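Local coordinates for ferrous iron uptake transporter protein B (Streptococcus thermophilus, PDB 3TAH) that probably drives ferrous iron uptake across the cell membrane with GTP, this piece being its cytosolic nucleotide-binding G-protein domain with the attached helical domain, at residues D130-S133 against Y134-V138; D176-E179 against A180-S183; N191-Q195 against R196-F200; I230-T233 against E234-T238. The protein carries 1 engineered substitution. All blocks are in the same frame, centred on the assembly; numbering follows the deposited sequence.

Interaction 1: D130-S133 against Y134-V138; sequences DKLS and YHLGV. With MG (magnesium ion), chain E.
Ser-133 reaches past the end of its own helix to Val-138, its OG giving a short hydrogen bond of 2.6 Å to the carbonyl O of Val-138. With OG anti to the backbone N (chi1 178°), the hydroxyl is carried alongside the helix toward the chain that leaves it, and it arrives from above the plane of the Val-138 carbonyl. The carbonyl O of Ser-133 takes part as well: Gly-137 N and Val-138 N both send it weak hydrogen bonds, and Gly-137 has left helical geometry with a positive phi. Together with a weak bond from Gly-137 N to Tyr-134 O, this is consistent with a Schellman-type ending.

This is the C-terminal end of helix 129-136 in the G domain, a P-loop GTPase fold, and the chain runs from here into strand 140-142 at one margin of the sheet. Tyr-134 N bonds to Asp-130 O one turn back, at 2.8 Å. His-135 doubles the helical bond, for its backbone N and its ring ND1 both give to Lys-131 O at 3.1 Å, approaching from opposite faces of the carbonyl plane. The ND1 bond is the more bent, 141° at the hydrogen, and Lys-131 O lies near the edge of the imidazole, 23° out of its plane. Leu-132 and Leu-136 run side by side, their CD1 atoms 3.9 Å apart, and both pack on Val-256 of helix 241-259. At the other end Asp-130 OD1 binds a magnesium ion at 2.0 Å, three waters and Asn-128 OD1 being further ligands.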
loop_
_atom_site.group_PDB
_atom_site.type_symbol
_atom_site.label_atom_id
_atom_site.label_comp_id
_atom_site.label_asym_id
_atom_site.label_seq_id
_atom_site.Cartn_x
_atom_site.Cartn_y
_atom_site.Cartn_z
ATOM N N ASP A 130 2.066 16.711 -9.409
ATOM C CA ASP A 130 3.373 16.804 -8.754
ATOM C C ASP A 130 3.244 17.166 -7.264
ATOM O O ASP A 130 4.053 16.689 -6.462
ATOM C CB ASP A 130 4.365 17.717 -9.494
ATOM C CG ASP A 130 4.127 19.153 -9.220
ATOM O OD1 ASP A 130 2.962 19.569 -9.392
ATOM O OD2 ASP A 130 5.079 19.851 -8.839
ATOM N N LYS A 131 2.253 17.986 -6.901
ATOM C CA LYS A 131 2.003 18.299 -5.487
ATOM C C LYS A 131 1.511 17.068 -4.732
ATOM O O LYS A 131 1.913 16.842 -3.599
ATOM C CB LYS A 131 0.997 19.437 -5.309
ATOM C CG LYS A 131 1.557 20.813 -5.643
ATOM C CD LYS A 131 0.661 21.907 -5.097
ATOM C CE LYS A 131 1.252 23.279 -5.378
ATOM N NZ LYS A 131 0.247 24.347 -5.152
ATOM N N LEU A 132 0.640 16.279 -5.358
ATOM C CA LEU A 132 0.174 15.025 -4.737
ATOM C C LEU A 132 1.356 14.092 -4.476
ATOM O O LEU A 132 1.471 13.520 -3.385
ATOM C CB LEU A 132 -0.871 14.317 -5.605
ATOM C CG LEU A 132 -1.465 13.022 -5.036
ATOM C CD1 LEU A 132 -2.223 13.352 -3.765
ATOM C CD2 LEU A 132 -2.354 12.311 -6.069
ATOM N N SER A 133 2.225 13.950 -5.478
ATOM C CA SER A 133 3.457 13.159 -5.371
ATOM C C SER A 133 4.346 13.685 -4.250
ATOM O O SER A 133 4.822 12.914 -3.404
ATOM C CB SER A 133 4.245 13.167 -6.688
ATOM O OG SER A 133 5.465 12.433 -6.581
ATOM N N TYR A 134 4.556 15.000 -4.231
ATOM C CA TYR A 134 5.436 15.604 -3.229
ATOM C C TYR A 134 4.981 15.255 -1.809
ATOM O O TYR A 134 5.775 14.819 -0.970
ATOM C CB TYR A 134 5.508 17.132 -3.389
ATOM C CG TYR A 134 6.476 17.760 -2.408
ATOM C CD1 TYR A 134 7.791 18.014 -2.779
ATOM C CD2 TYR A 134 6.089 18.072 -1.108
ATOM C CE1 TYR A 134 8.698 18.577 -1.882
ATOM C CE2 TYR A 134 6.995 18.628 -0.193
ATOM C CZ TYR A 134 8.293 18.881 -0.595
ATOM O OH TYR A 134 9.203 19.427 0.278
ATOM N N HIS A 135 3.698 15.461 -1.542
ATOM C CA HIS A 135 3.163 15.289 -0.199
ATOM C C HIS A 135 2.911 13.840 0.202
ATOM O O HIS A 135 2.959 13.529 1.393
ATOM C CB HIS A 135 1.955 16.198 -0.016
ATOM C CG HIS A 135 2.346 17.636 0.061
ATOM N ND1 HIS A 135 2.154 18.527 -0.973
ATOM C CD2 HIS A 135 2.976 18.324 1.042
ATOM C CE1 HIS A 135 2.621 19.712 -0.617
ATOM N NE2 HIS A 135 3.125 19.617 0.599
ATOM N N LEU A 136 2.667 12.955 -0.764
ATOM C CA LEU A 136 2.588 11.511 -0.463
ATOM C C LEU A 136 3.952 10.841 -0.316
ATOM O O LEU A 136 4.029 9.750 0.249
ATOM C CB LEU A 136 1.789 10.751 -1.528
ATOM C CG LEU A 136 0.278 10.895 -1.508
ATOM C CD1 LEU A 136 -0.325 10.152 -2.706
ATOM C CD2 LEU A 136 -0.328 10.378 -0.184
ATOM N N GLY A 137 5.004 11.477 -0.831
ATOM C CA GLY A 137 6.351 10.928 -0.810
ATOM C C GLY A 137 6.523 9.738 -1.746
ATOM O O GLY A 137 7.361 8.876 -1.497
ATOM N N VAL A 138 5.724 9.687 -2.812
ATOM C CA VAL A 138 5.814 8.630 -3.821
ATOM C C VAL A 138 5.657 9.222 -5.214
ATOM O O VAL A 138 4.976 10.235 -5.380
ATOM C CB VAL A 138 4.742 7.542 -3.665
ATOM C CG1 VAL A 138 4.889 6.848 -2.304
ATOM C CG2 VAL A 138 3.318 8.090 -3.892
HETATM MG MG MG E . 1.842 20.498 -10.842
HETATM O O HOH W 1 1.393 18.558 -11.772
HETATM O O HOH W 2 2.312 22.233 -9.766
HETATM O O HOH W 3 0.787 21.394 -12.344
#

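Interaction 2: D176-E179 against A180-S183; sequences DRLE and AAIS
Glu-179 and Ser-183, one helical turn apart, are joined by a water that is held at three points. It donates to Glu-179 OE1 at 2.6 Å and to the carbonyl O of Glu-179, and it accepts from Ser-183 OG at 2.8 Å. Glu-179 O also receives the backbone N-H of Ser-183, at 2.9 Å and 169°, so the same carbonyl serves both the helix and the water. The glutamate can fold back over its own turn because its chain bends about the CB-CG bond (chi2 -62°), which brings OE1 near the water. Its other oxygen, OE2, forms a salt bridge with Arg-199 and accepts a hydrogen bond from Tyr-174 N, and these partners, together with the water, should limit rotation of the carboxylate.

The apolar part of the contact belongs to Leu-178 and Ile-182. Their side chains cross obliquely, with Leu-178 CG 3.9 Å from Ile-182 CD1. Ala-181 CB adds a looser contact, 4.4 Å from Leu-178 CD1. Ile-182 CG1 lies 3.4 Å from the carbonyl O of Leu-178, the atom that also accepts the backbone bond from Ile-182 N. Beside that sound bond, the one from Ala-181 N to Arg-177 O is weak at 3.4 Å.

The segment is the first part of helix 176-189, which belongs to the helical domain. Leu-178 and Ala-181 pack on Phe-206, and Ile-182 on Ile-203, of helix 198-206, whereas Ala-181 also meets Ile-229 and Thr-233 of helix 220-237, and Arg-177, its NE in a salt bridge with Asp-175, makes a cation-pi contact with Phe-237 of that helix.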
loop_
_atom_site.group_PDB
_atom_site.type_symbol
_atom_site.label_atom_id
_atom_site.label_comp_id
_atom_site.label_asym_id
_atom_site.label_seq_id
_atom_site.Cartn_x
_atom_site.Cartn_y
_atom_site.Cartn_z
ATOM N N ASP A 176 1.717 13.136 16.661
ATOM C CA ASP A 176 2.786 12.842 17.650
ATOM C C ASP A 176 2.462 11.755 18.662
ATOM O O ASP A 176 3.354 10.983 19.044
ATOM C CB ASP A 176 3.165 14.096 18.453
ATOM C CG ASP A 176 3.955 15.094 17.646
ATOM O OD1 ASP A 176 4.484 14.738 16.573
ATOM O OD2 ASP A 176 4.058 16.248 18.100
ATOM N N ARG A 177 1.212 11.697 19.106
ATOM C CA ARG A 177 0.799 10.702 20.113
ATOM C C ARG A 177 0.767 9.286 19.545
ATOM O O ARG A 177 1.093 8.331 20.255
ATOM C CB ARG A 177 -0.565 11.029 20.698
ATOM C CG ARG A 177 -0.622 12.289 21.558
ATOM C CD ARG A 177 -2.074 12.661 21.798
ATOM N NE ARG A 177 -2.720 13.128 20.575
ATOM C CZ ARG A 177 -4.020 13.387 20.443
ATOM N NH1 ARG A 177 -4.859 13.254 21.470
ATOM N NH2 ARG A 177 -4.489 13.803 19.276
ATOM N N LEU A 178 0.378 9.150 18.279
ATOM C CA LEU A 178 0.435 7.835 17.646
ATOM C C LEU A 178 1.872 7.466 17.314
ATOM O O LEU A 178 2.253 6.317 17.486
ATOM C CB LEU A 178 -0.456 7.744 16.398
ATOM C CG LEU A 178 -0.462 6.373 15.704
ATOM C CD1 LEU A 178 -0.800 5.235 16.688
ATOM C CD2 LEU A 178 -1.438 6.378 14.542
ATOM N N GLU A 179 2.660 8.430 16.834
ATOM C CA GLU A 179 4.092 8.203 16.548
ATOM C C GLU A 179 4.874 7.744 17.783
ATOM O O GLU A 179 5.745 6.878 17.672
ATOM C CB GLU A 179 4.738 9.437 15.916
ATOM C CG GLU A 179 4.207 9.772 14.514
ATOM C CD GLU A 179 4.469 8.682 13.508
ATOM O OE1 GLU A 179 5.483 7.961 13.644
ATOM O OE2 GLU A 179 3.655 8.527 12.571
ATOM N N ALA A 180 4.541 8.292 18.955
ATOM C CA ALA A 180 5.148 7.860 20.217
ATOM C C ALA A 180 4.850 6.382 20.472
ATOM O O ALA A 180 5.751 5.606 20.825
ATOM C CB ALA A 180 4.638 8.732 21.398
ATOM N N ALA A 181 3.593 5.990 20.273
ATOM C CA ALA A 181 3.198 4.588 20.421
ATOM C C ALA A 181 3.923 3.668 19.432
ATOM O O ALA A 181 4.396 2.598 19.800
ATOM C CB ALA A 181 1.675 4.434 20.258
ATOM N N ILE A 182 3.992 4.078 18.168
ATOM C CA ILE A 182 4.678 3.279 17.140
ATOM C C ILE A 182 6.176 3.117 17.482
ATOM O O ILE A 182 6.726 2.001 17.400
ATOM C CB ILE A 182 4.499 3.896 15.748
ATOM C CG1 ILE A 182 3.022 3.839 15.325
ATOM C CG2 ILE A 182 5.398 3.187 14.707
ATOM C CD1 ILE A 182 2.721 4.733 14.131
ATOM N N SER A 183 6.822 4.223 17.845
ATOM C CA SER A 183 8.225 4.198 18.284
ATOM C C SER A 183 8.498 3.223 19.436
ATOM O O SER A 183 9.499 2.512 19.418
ATOM C CB SER A 183 8.696 5.597 18.685
ATOM O OG SER A 183 8.944 6.368 17.527
HETATM O O HOH W 4 7.254 7.084 15.352
#

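Interaction 3: N191-Q195 against R196-F200; sequences NSVPQ and RSARF
Pro-194 and Gln-195 hold the chain of Ser-197 and Ala-198 through backbone hydrogen bonds. Ala-198 N gives to Gln-195 O at 3.3 Å, nearly straight at the hydrogen (162°), but it comes from above the carbonyl plane. Ser-197 N reaches back to Pro-194 O in a weak bond of 3.4 Å.

A water provides the second polar link. It lies 2.9 Å from Gln-195 O, to which it can donate, and accepts from Arg-199 N at 3.1 Å, linking the turn to an amide in the first turn of the following helix.

The motif is a type I beta turn from Gln-195 to Ala-198, placed where the loop after helix 176-189 enters helix 198-206. Ser-197 stands at the N-cap position of that helix, although its hydroxyl makes no capping bond. Instead OG sits between the backbone N and the carbonyl carbon (chi1 52°), a position that lays it against the Pro-194 ring, 3.7 Å from CD.

Apolar contact comes from Val-193, whose CG2 branch touches Ala-198 at CA, 3.8 Å, and at CB, 3.9 Å. Ala-198 CB also lies 3.4 Å from Pro-194 O and packs on Leu-186 of helix 176-189.

Of the charged side chains, Arg-196 leads outward from the turn, its NH1 bonding to Gly-107 O in the G-domain part of the chain, while Arg-199, just beyond the turn, packs on Phe-171 and Tyr-174.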
loop_
_atom_site.group_PDB
_atom_site.type_symbol
_atom_site.label_atom_id
_atom_site.label_comp_id
_atom_site.label_asym_id
_atom_site.label_seq_id
_atom_site.Cartn_x
_atom_site.Cartn_y
_atom_site.Cartn_z
ATOM N N ASN A 191 14.553 -6.938 16.905
ATOM C CA ASN A 191 14.799 -7.606 15.617
ATOM C C ASN A 191 13.821 -8.748 15.307
ATOM O O ASN A 191 14.118 -9.623 14.487
ATOM C CB ASN A 191 16.254 -8.097 15.529
ATOM C CG ASN A 191 16.556 -9.268 16.455
ATOM O OD1 ASN A 191 15.738 -9.655 17.295
ATOM N ND2 ASN A 191 17.760 -9.830 16.313
ATOM N N SER A 192 12.657 -8.731 15.960
ATOM C CA SER A 192 11.627 -9.752 15.757
ATOM C C SER A 192 10.994 -9.696 14.384
ATOM O O SER A 192 10.419 -10.685 13.934
ATOM C CB SER A 192 10.523 -9.642 16.817
ATOM O OG SER A 192 11.021 -10.053 18.073
ATOM N N VAL A 193 11.101 -8.545 13.731
ATOM C CA VAL A 193 10.619 -8.343 12.371
ATOM C C VAL A 193 11.689 -7.657 11.548
ATOM O O VAL A 193 12.600 -7.070 12.110
ATOM C CB VAL A 193 9.335 -7.495 12.364
ATOM C CG1 VAL A 193 8.228 -8.224 13.147
ATOM C CG2 VAL A 193 9.570 -6.115 12.946
ATOM N N PRO A 194 11.598 -7.719 10.208
ATOM C CA PRO A 194 12.564 -6.986 9.391
ATOM C C PRO A 194 12.453 -5.470 9.571
ATOM O O PRO A 194 11.345 -4.945 9.763
ATOM C CB PRO A 194 12.197 -7.375 7.952
ATOM C CG PRO A 194 11.359 -8.625 8.079
ATOM C CD PRO A 194 10.647 -8.486 9.388
ATOM N N GLN A 195 13.592 -4.780 9.517
ATOM C CA GLN A 195 13.607 -3.315 9.572
ATOM C C GLN A 195 12.708 -2.689 8.496
ATOM O O GLN A 195 11.991 -1.734 8.783
ATOM C CB GLN A 195 15.034 -2.754 9.492
ATOM C CG GLN A 195 15.824 -2.919 10.810
ATOM C CD GLN A 195 15.399 -1.920 11.865
ATOM O OE1 GLN A 195 14.606 -2.227 12.787
ATOM N NE2 GLN A 195 15.904 -0.706 11.730
ATOM N N ARG A 196 12.721 -3.229 7.277
ATOM C CA ARG A 196 11.978 -2.624 6.165
ATOM C C ARG A 196 10.474 -2.507 6.420
ATOM O O ARG A 196 9.855 -1.501 6.064
ATOM C CB ARG A 196 12.210 -3.413 4.871
ATOM C CG ARG A 196 11.420 -2.915 3.654
ATOM C CD ARG A 196 11.837 -3.675 2.384
ATOM N NE ARG A 196 13.245 -3.446 2.047
ATOM C CZ ARG A 196 13.749 -2.370 1.442
ATOM N NH1 ARG A 196 12.982 -1.345 1.063
ATOM N NH2 ARG A 196 15.063 -2.318 1.214
ATOM N N SER A 197 9.905 -3.552 7.016
ATOM C CA SER A 197 8.476 -3.667 7.248
ATOM C C SER A 197 8.115 -3.451 8.713
ATOM O O SER A 197 6.953 -3.647 9.099
ATOM C CB SER A 197 7.983 -5.043 6.767
ATOM O OG SER A 197 8.758 -6.106 7.305
ATOM N N ALA A 198 9.088 -3.027 9.525
ATOM C CA ALA A 198 8.891 -2.918 10.976
ATOM C C ALA A 198 7.705 -2.030 11.313
ATOM O O ALA A 198 6.922 -2.366 12.196
ATOM C CB ALA A 198 10.142 -2.416 11.688
ATOM N N ARG A 199 7.566 -0.918 10.598
ATOM C CA ARG A 199 6.464 0.019 10.836
ATOM C C ARG A 199 5.091 -0.602 10.540
ATOM O O ARG A 199 4.137 -0.363 11.290
ATOM C CB ARG A 199 6.676 1.304 10.037
ATOM C CG ARG A 199 5.728 2.406 10.404
ATOM C CD ARG A 199 6.143 3.710 9.739
ATOM N NE ARG A 199 5.106 4.704 9.943
ATOM C CZ ARG A 199 4.977 5.497 11.005
ATOM N NH1 ARG A 199 5.832 5.470 12.026
ATOM N NH2 ARG A 199 3.957 6.347 11.049
ATOM N N PHE A 200 5.004 -1.395 9.466
ATOM C CA PHE A 200 3.781 -2.125 9.137
ATOM C C PHE A 200 3.371 -3.009 10.309
ATOM O O PHE A 200 2.212 -3.018 10.719
ATOM C CB PHE A 200 3.959 -3.012 7.893
ATOM C CG PHE A 200 2.747 -3.822 7.571
ATOM C CD1 PHE A 200 1.786 -3.326 6.710
ATOM C CD2 PHE A 200 2.563 -5.084 8.122
ATOM C CE1 PHE A 200 0.654 -4.060 6.420
ATOM C CE2 PHE A 200 1.422 -5.818 7.821
ATOM C CZ PHE A 200 0.480 -5.299 6.972
HETATM O O HOH W 5 9.955 0.286 9.005
#

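Interaction 4: I230-T233 against E234-T238; sequences IRIT and EEIFT
Ile-230 to Phe-237 forms the last two turns of helix 220-237, where Glu-234, Glu-235, Ile-236 and Phe-237 each bond through the backbone N to the carbonyl O four residues earlier, before Thr-238 leaves helical geometry with positive phi. Thr-233 and Phe-237 lie side by side: the methyl CG2 of Thr-233 is 3.8 Å from CE2 of the ring, and the carbonyl O of Thr-233 sits at the ring edge, in its plane, 3.3 Å from CD2. With Thr-233 OG1 beside the backbone N (chi1 -56°), CG2 is anti to that N and lies next to the ring, while OG1 turns back to bond with Ile-229 O.

Arg-231 and Glu-235 also run in the same direction, yet their charged ends do not form a salt bridge, the Arg-231 NE to Glu-235 OE2 distance being 4.3 Å. A water joins them instead, accepting from NE of Arg-231 at 2.8 Å and giving only a weak bond to Glu-235 OE1. The closest approach of these two side chains is OE2 of Glu-235 beside the aliphatic CG of Arg-231, at 3.5 Å, and the arginine's NH1 is in a salt bridge with Asp-228. Glu-235 crosses Ile-232 at about a right angle, OE1 3.6 Å from CD1. Glu-234 lies along Ile-230, with its carboxylate carbon CD 3.9 Å from CG2, and OE2 accepts the N-H of Ala-241 at the start of the next helix.

Around this end, Ile-230 and Thr-233 pack on Phe-206 of helix 198-206, Ile-236 on Arg-177 of helix 176-189, and Phe-237 on Ile-244 and Glu-248 of helix 241-259.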
loop_
_atom_site.group_PDB
_atom_site.type_symbol
_atom_site.label_atom_id
_atom_site.label_comp_id
_atom_site.label_asym_id
_atom_site.label_seq_id
_atom_site.Cartn_x
_atom_site.Cartn_y
_atom_site.Cartn_z
ATOM N N ILE A 230 -0.578 0.424 24.164
ATOM C CA ILE A 230 -1.950 0.530 23.634
ATOM C C ILE A 230 -2.898 1.138 24.658
ATOM O O ILE A 230 -3.700 2.027 24.321
ATOM C CB ILE A 230 -2.492 -0.838 23.146
ATOM C CG1 ILE A 230 -1.676 -1.343 21.948
ATOM C CG2 ILE A 230 -3.971 -0.742 22.739
ATOM C CD1 ILE A 230 -1.981 -2.802 21.591
ATOM N N ARG A 231 -2.796 0.682 25.905
ATOM C CA ARG A 231 -3.713 1.127 26.945
ATOM C C ARG A 231 -3.591 2.628 27.161
ATOM O O ARG A 231 -4.601 3.341 27.096
ATOM C CB ARG A 231 -3.486 0.375 28.261
ATOM C CG ARG A 231 -4.517 0.688 29.355
ATOM C CD ARG A 231 -4.185 0.015 30.689
ATOM N NE ARG A 231 -2.881 0.435 31.222
ATOM C CZ ARG A 231 -1.758 -0.289 31.230
ATOM N NH1 ARG A 231 -1.706 -1.529 30.733
ATOM N NH2 ARG A 231 -0.655 0.237 31.751
ATOM N N ILE A 232 -2.370 3.103 27.387
ATOM C CA ILE A 232 -2.155 4.518 27.686
ATOM C C ILE A 232 -2.492 5.373 26.462
ATOM O O ILE A 232 -3.033 6.468 26.611
ATOM C CB ILE A 232 -0.714 4.830 28.259
ATOM C CG1 ILE A 232 -0.585 6.302 28.678
ATOM C CG2 ILE A 232 0.416 4.410 27.279
ATOM C CD1 ILE A 232 -1.619 6.768 29.748
ATOM N N THR A 233 -2.190 4.875 25.258
ATOM C CA THR A 233 -2.489 5.631 24.030
ATOM C C THR A 233 -4.002 5.768 23.816
ATOM O O THR A 233 -4.483 6.857 23.484
ATOM C CB THR A 233 -1.761 5.037 22.814
ATOM O OG1 THR A 233 -0.366 4.997 23.116
ATOM C CG2 THR A 233 -1.980 5.891 21.568
ATOM N N GLU A 234 -4.748 4.692 24.047
ATOM C CA GLU A 234 -6.208 4.740 23.990
ATOM C C GLU A 234 -6.770 5.732 25.010
ATOM O O GLU A 234 -7.724 6.443 24.719
ATOM C CB GLU A 234 -6.826 3.370 24.250
ATOM C CG GLU A 234 -6.691 2.397 23.065
ATOM C CD GLU A 234 -7.333 1.062 23.327
ATOM O OE1 GLU A 234 -7.349 0.632 24.504
ATOM O OE2 GLU A 234 -7.808 0.434 22.355
ATOM N N GLU A 235 -6.173 5.767 26.193
ATOM C CA GLU A 235 -6.613 6.681 27.251
ATOM C C GLU A 235 -6.455 8.136 26.858
ATOM O O GLU A 235 -7.361 8.938 27.102
ATOM C CB GLU A 235 -5.875 6.389 28.563
ATOM C CG GLU A 235 -6.337 5.093 29.184
ATOM C CD GLU A 235 -5.573 4.693 30.450
ATOM O OE1 GLU A 235 -4.756 5.495 30.953
ATOM O OE2 GLU A 235 -5.816 3.563 30.934
ATOM N N ILE A 236 -5.323 8.474 26.238
ATOM C CA ILE A 236 -5.062 9.868 25.863
ATOM C C ILE A 236 -5.841 10.294 24.618
ATOM O O ILE A 236 -6.119 11.477 24.470
ATOM C CB ILE A 236 -3.539 10.216 25.769
ATOM C CG1 ILE A 236 -2.832 9.580 24.567
ATOM C CG2 ILE A 236 -2.841 9.835 27.095
ATOM C CD1 ILE A 236 -1.309 9.918 24.505
ATOM N N PHE A 237 -6.199 9.366 23.735
ATOM C CA PHE A 237 -7.132 9.699 22.636
ATOM C C PHE A 237 -8.624 9.577 23.000
ATOM O O PHE A 237 -9.476 10.120 22.266
ATOM C CB PHE A 237 -6.892 8.799 21.414
ATOM C CG PHE A 237 -5.723 9.187 20.545
ATOM C CD1 PHE A 237 -5.899 10.042 19.458
ATOM C CD2 PHE A 237 -4.457 8.659 20.768
ATOM C CE1 PHE A 237 -4.842 10.378 18.631
ATOM C CE2 PHE A 237 -3.390 8.993 19.945
ATOM C CZ PHE A 237 -3.581 9.854 18.873
ATOM N N THR A 238 -8.933 8.910 24.121
ATOM C CA THR A 238 -10.292 8.448 24.492
ATOM C C THR A 238 -10.996 7.780 23.311
ATOM O O THR A 238 -12.159 8.048 23.010
ATOM C CB THR A 238 -11.199 9.544 25.163
ATOM O OG1 THR A 238 -11.401 10.651 24.278
ATOM C CG2 THR A 238 -10.579 10.033 26.451
HETATM O O HOH W 6 -2.572 3.068 31.968
#

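In the fold
Along the chain the four contacts stand in series, none nested in or crossing another, and each joins directly adjoining segments, so none closes a long loop. Interaction 1 ends a helix of the G domain, about 23 Å between centres from interaction 2, with no touch between them. The other three belong to the helical domain. Interaction 2 opens helix 176-189, and interaction 3 turns the chain into helix 198-206; the two meet through Glu-179 OE2 and Arg-199 NH2, 2.7 Å apart. Interaction 4, at the end of helix 220-237, meets interaction 2 where Ala-181 faces Thr-233. Helix 241-259 packs against both interaction 1 and interaction 4, bridging the two domains.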